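Local coordinates for protein tryptophan synthase alpha chain (Chlamydia trachomatis, PDB 6V82) that probably performs the aldol cleavage of indoleglycerol phosphate to indole and glyceraldehyde 3-phosphate, the alpha-subunit step of tryptophan synthesis, at residues L18-E30 / R65-I79. Sequence-based numbering, arbitrary orientation.
Sequences LTAGDGGTSYTIE and RALAENLTSETLLEI. With SO4 (sulfate ion), chain E.
In this TIM-barrel subunit the loop joining the first strand to helix 25-37 packs against the end of helix 57-68 and the start of helix 73-84. Asp22 and Arg65 tie one flank by a two-pronged, side-on salt bridge: NE of Arg65 reaches OD1 of Asp22 at 2.9 Å and its NH2 reaches OD2 at 2.8 Å. Both oxygens are met on their syn sides and lie close to the guanidinium plane, although the two planar groups are twisted 31° apart. Asp22 can face the arginine because its CG lies anti to the backbone N (chi1 -175°). Next to it, Gly23 N donates to Glu69 OE2 (2.9 Å), approaching from above the carboxylate plane. Ala66 CB packs against the loop backbone, 3.4 Å from Ala20 O. Two type II turns, Thr19 to Asp22 and Gly21 to Gly24, shape the loop, and Gly21 N lies beside Leu71 CD1 and Ile79 CD1. Apolar contacts carry the other flank: Ala20 CB meets Leu76 CD1 at 3.6 Å, and the Ile79 side chain fills the angle between Gly21, Thr25 and Thr28, its CG2 lying 3.6 Å from Thr28 CG2. Water links the hydroxyls of Thr25 and Thr75, and a sulfate, probably from crystallisation, accepts from the backbone N of Thr25 and Ser26 at the helix start. Helices 25-30 and 73-79 run side by side, their axes approaching to 9.6 Å at their closest, with 38° between their directions. Leu45 of strand 42-46 touches Ala20, Leu76 and Ile79, while helix 229-236 borders the salt bridge through Thr234 and Val231.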
# COMPACT_ATOMS: atom_id res chain seq x y z
N LEU A 18 -32.57 32.65 17.01
CA LEU A 18 -31.83 32.17 18.17
C LEU A 18 -31.85 30.65 18.19
O LEU A 18 -32.86 30.02 17.83
CB LEU A 18 -32.40 32.66 19.50
CG LEU A 18 -32.23 34.11 19.89
CD1 LEU A 18 -32.96 34.35 21.22
CD2 LEU A 18 -30.76 34.45 19.99
N THR A 19 -30.76 30.05 18.65
CA THR A 19 -30.72 28.60 18.87
C THR A 19 -31.27 28.28 20.25
O THR A 19 -30.68 28.65 21.27
CB THR A 19 -29.30 28.07 18.73
OG1 THR A 19 -28.79 28.35 17.42
CG2 THR A 19 -29.29 26.57 18.99
N ALA A 20 -32.41 27.59 20.29
CA ALA A 20 -32.95 27.12 21.56
C ALA A 20 -31.92 26.31 22.32
O ALA A 20 -31.34 25.36 21.78
CB ALA A 20 -34.21 26.28 21.31
N GLY A 21 -31.68 26.68 23.57
CA GLY A 21 -30.81 25.91 24.44
C GLY A 21 -29.34 26.28 24.38
O GLY A 21 -28.56 25.77 25.19
N ASP A 22 -28.94 27.13 23.44
CA ASP A 22 -27.57 27.63 23.42
C ASP A 22 -27.38 28.52 24.64
O ASP A 22 -28.04 29.56 24.77
CB ASP A 22 -27.31 28.38 22.11
CG ASP A 22 -25.87 28.83 21.97
OD1 ASP A 22 -25.03 28.39 22.78
OD2 ASP A 22 -25.59 29.63 21.05
N GLY A 23 -26.51 28.12 25.56
CA GLY A 23 -26.41 28.80 26.83
C GLY A 23 -27.36 28.30 27.91
O GLY A 23 -27.29 28.80 29.05
N GLY A 24 -28.25 27.35 27.59
CA GLY A 24 -29.18 26.82 28.56
C GLY A 24 -30.58 27.39 28.41
O GLY A 24 -30.83 28.33 27.66
N THR A 25 -31.51 26.78 29.16
CA THR A 25 -32.92 27.17 29.10
C THR A 25 -33.13 28.63 29.52
O THR A 25 -33.72 29.42 28.78
CB THR A 25 -33.77 26.24 29.98
OG1 THR A 25 -33.70 24.91 29.45
CG2 THR A 25 -35.23 26.69 30.03
N SER A 26 -32.66 28.98 30.72
CA SER A 26 -32.82 30.35 31.21
C SER A 26 -32.25 31.36 30.24
O SER A 26 -32.90 32.36 29.90
CB SER A 26 -32.15 30.50 32.58
OG SER A 26 -32.73 29.62 33.51
N TYR A 27 -31.01 31.13 29.78
CA TYR A 27 -30.37 32.09 28.90
C TYR A 27 -31.17 32.27 27.62
O TYR A 27 -31.35 33.40 27.14
CB TYR A 27 -28.94 31.66 28.58
CG TYR A 27 -28.26 32.67 27.71
CD1 TYR A 27 -27.66 33.79 28.26
CD2 TYR A 27 -28.29 32.54 26.33
CE1 TYR A 27 -27.07 34.74 27.46
CE2 TYR A 27 -27.71 33.47 25.52
CZ TYR A 27 -27.10 34.58 26.09
OH TYR A 27 -26.51 35.51 25.27
N THR A 28 -31.65 31.17 27.04
CA THR A 28 -32.42 31.29 25.80
C THR A 28 -33.64 32.17 26.01
O THR A 28 -33.98 32.99 25.14
CB THR A 28 -32.85 29.91 25.29
OG1 THR A 28 -31.71 29.06 25.13
CG2 THR A 28 -33.55 30.04 23.97
N ILE A 29 -34.29 32.03 27.16
CA ILE A 29 -35.46 32.84 27.46
C ILE A 29 -35.06 34.29 27.64
O ILE A 29 -35.73 35.20 27.13
CB ILE A 29 -36.18 32.31 28.71
CG1 ILE A 29 -36.74 30.91 28.44
CG2 ILE A 29 -37.28 33.27 29.13
CD1 ILE A 29 -37.16 30.19 29.71
N GLU A 30 -33.95 34.53 28.35
CA GLU A 30 -33.44 35.89 28.51
C GLU A 30 -33.09 36.52 27.16
O GLU A 30 -33.45 37.67 26.90
CB GLU A 30 -32.22 35.91 29.42
CG GLU A 30 -32.58 35.74 30.87
CD GLU A 30 -33.83 36.52 31.24
OE1 GLU A 30 -34.86 35.88 31.53
OE2 GLU A 30 -33.78 37.78 31.22
N ARG A 65 -23.29 23.65 20.76
CA ARG A 65 -23.31 24.14 22.14
C ARG A 65 -24.64 23.81 22.82
O ARG A 65 -24.66 23.36 23.97
CB ARG A 65 -23.06 25.65 22.19
CG ARG A 65 -21.63 26.08 21.92
CD ARG A 65 -21.40 27.55 22.27
NE ARG A 65 -22.35 28.42 21.58
CZ ARG A 65 -22.09 29.06 20.44
NH1 ARG A 65 -20.90 28.93 19.85
NH2 ARG A 65 -23.02 29.83 19.89
N ALA A 66 -25.75 24.01 22.12
CA ALA A 66 -27.06 23.80 22.71
C ALA A 66 -27.25 22.33 23.10
O ALA A 66 -27.79 22.03 24.18
CB ALA A 66 -28.14 24.27 21.74
N LEU A 67 -26.79 21.40 22.26
CA LEU A 67 -26.96 19.98 22.55
C LEU A 67 -25.99 19.50 23.62
O LEU A 67 -26.32 18.58 24.39
CB LEU A 67 -26.79 19.16 21.26
CG LEU A 67 -28.00 19.30 20.32
CD1 LEU A 67 -27.74 18.60 18.99
CD2 LEU A 67 -29.26 18.74 20.98
N ALA A 68 -24.79 20.08 23.71
CA ALA A 68 -23.91 19.76 24.82
C ALA A 68 -24.43 20.33 26.13
O ALA A 68 -24.03 19.85 27.20
CB ALA A 68 -22.50 20.28 24.54
N GLU A 69 -25.30 21.33 26.09
CA GLU A 69 -25.99 21.82 27.28
C GLU A 69 -27.36 21.17 27.44
O GLU A 69 -28.22 21.71 28.14
CB GLU A 69 -26.10 23.34 27.23
CG GLU A 69 -24.76 24.00 27.00
CD GLU A 69 -24.84 25.50 27.02
OE1 GLU A 69 -25.33 26.05 28.03
OE2 GLU A 69 -24.42 26.14 26.02
N ASN A 70 -27.58 20.04 26.75
CA ASN A 70 -28.70 19.14 27.03
C ASN A 70 -30.04 19.74 26.64
O ASN A 70 -31.03 19.57 27.35
CB ASN A 70 -28.71 18.73 28.51
CG ASN A 70 -27.47 17.96 28.91
OD1 ASN A 70 -27.06 17.01 28.23
ND2 ASN A 70 -26.85 18.38 30.01
N LEU A 71 -30.10 20.44 25.51
CA LEU A 71 -31.41 20.76 24.96
C LEU A 71 -32.10 19.47 24.52
O LEU A 71 -31.50 18.63 23.83
CB LEU A 71 -31.33 21.74 23.79
CG LEU A 71 -32.79 21.92 23.34
CD1 LEU A 71 -33.26 23.36 23.36
CD2 LEU A 71 -33.10 21.26 21.98
N THR A 72 -33.35 19.30 24.94
CA THR A 72 -34.17 18.16 24.60
C THR A 72 -35.48 18.65 24.04
O THR A 72 -35.80 19.84 24.11
CB THR A 72 -34.43 17.27 25.80
OG1 THR A 72 -35.22 18.00 26.76
CG2 THR A 72 -33.12 16.80 26.44
N SER A 73 -36.27 17.72 23.48
CA SER A 73 -37.59 18.11 23.01
C SER A 73 -38.47 18.62 24.15
O SER A 73 -39.43 19.36 23.90
CB SER A 73 -38.26 16.94 22.29
OG SER A 73 -38.37 15.81 23.13
N GLU A 74 -38.15 18.27 25.40
CA GLU A 74 -38.88 18.73 26.57
C GLU A 74 -38.43 20.11 27.05
O GLU A 74 -39.29 20.94 27.38
CB GLU A 74 -38.73 17.71 27.71
CG GLU A 74 -39.49 16.40 27.50
CD GLU A 74 -40.99 16.59 27.27
OE1 GLU A 74 -41.65 17.28 28.08
OE2 GLU A 74 -41.51 16.04 26.27
N THR A 75 -37.12 20.40 27.11
CA THR A 75 -36.72 21.73 27.56
C THR A 75 -37.01 22.78 26.50
O THR A 75 -37.11 23.97 26.84
CB THR A 75 -35.25 21.80 27.96
OG1 THR A 75 -34.43 21.68 26.79
CG2 THR A 75 -34.88 20.72 28.95
N LEU A 76 -37.13 22.38 25.24
CA LEU A 76 -37.60 23.30 24.21
C LEU A 76 -39.00 23.81 24.54
O LEU A 76 -39.28 25.01 24.39
CB LEU A 76 -37.57 22.61 22.84
CG LEU A 76 -38.19 23.37 21.66
CD1 LEU A 76 -37.38 24.60 21.27
CD2 LEU A 76 -38.33 22.44 20.48
N LEU A 77 -39.88 22.93 25.03
CA LEU A 77 -41.19 23.36 25.51
C LEU A 77 -41.05 24.33 26.67
O LEU A 77 -41.77 25.34 26.73
CB LEU A 77 -42.04 22.16 25.90
CG LEU A 77 -42.45 21.23 24.75
CD1 LEU A 77 -43.31 20.10 25.27
CD2 LEU A 77 -43.18 22.01 23.67
N GLU A 78 -40.15 24.04 27.62
CA GLU A 78 -39.89 24.99 28.71
C GLU A 78 -39.48 26.35 28.17
O GLU A 78 -39.90 27.38 28.70
CB GLU A 78 -38.77 24.49 29.61
CG GLU A 78 -39.05 23.38 30.53
CD GLU A 78 -37.87 23.18 31.47
OE1 GLU A 78 -37.43 24.19 32.08
OE2 GLU A 78 -37.37 22.03 31.55
N ILE A 79 -38.60 26.35 27.16
CA ILE A 79 -38.11 27.61 26.60
C ILE A 79 -39.26 28.40 25.99
O ILE A 79 -39.42 29.60 26.26
CB ILE A 79 -37.02 27.33 25.55
CG1 ILE A 79 -35.74 26.90 26.25
CG2 ILE A 79 -36.80 28.57 24.69
CD1 ILE A 79 -34.72 26.36 25.30
S SO4 E . -30.75 26.31 32.86
O1 SO4 E . -29.55 26.04 33.65
O2 SO4 E . -30.67 27.67 32.33
O3 SO4 E . -31.94 26.18 33.71
O4 SO4 E . -30.83 25.36 31.74
O HOH W 1 -29.71 23.69 26.82
O HOH W 2 -32.46 23.69 27.20
O HOH W 3 -34.25 23.15 31.52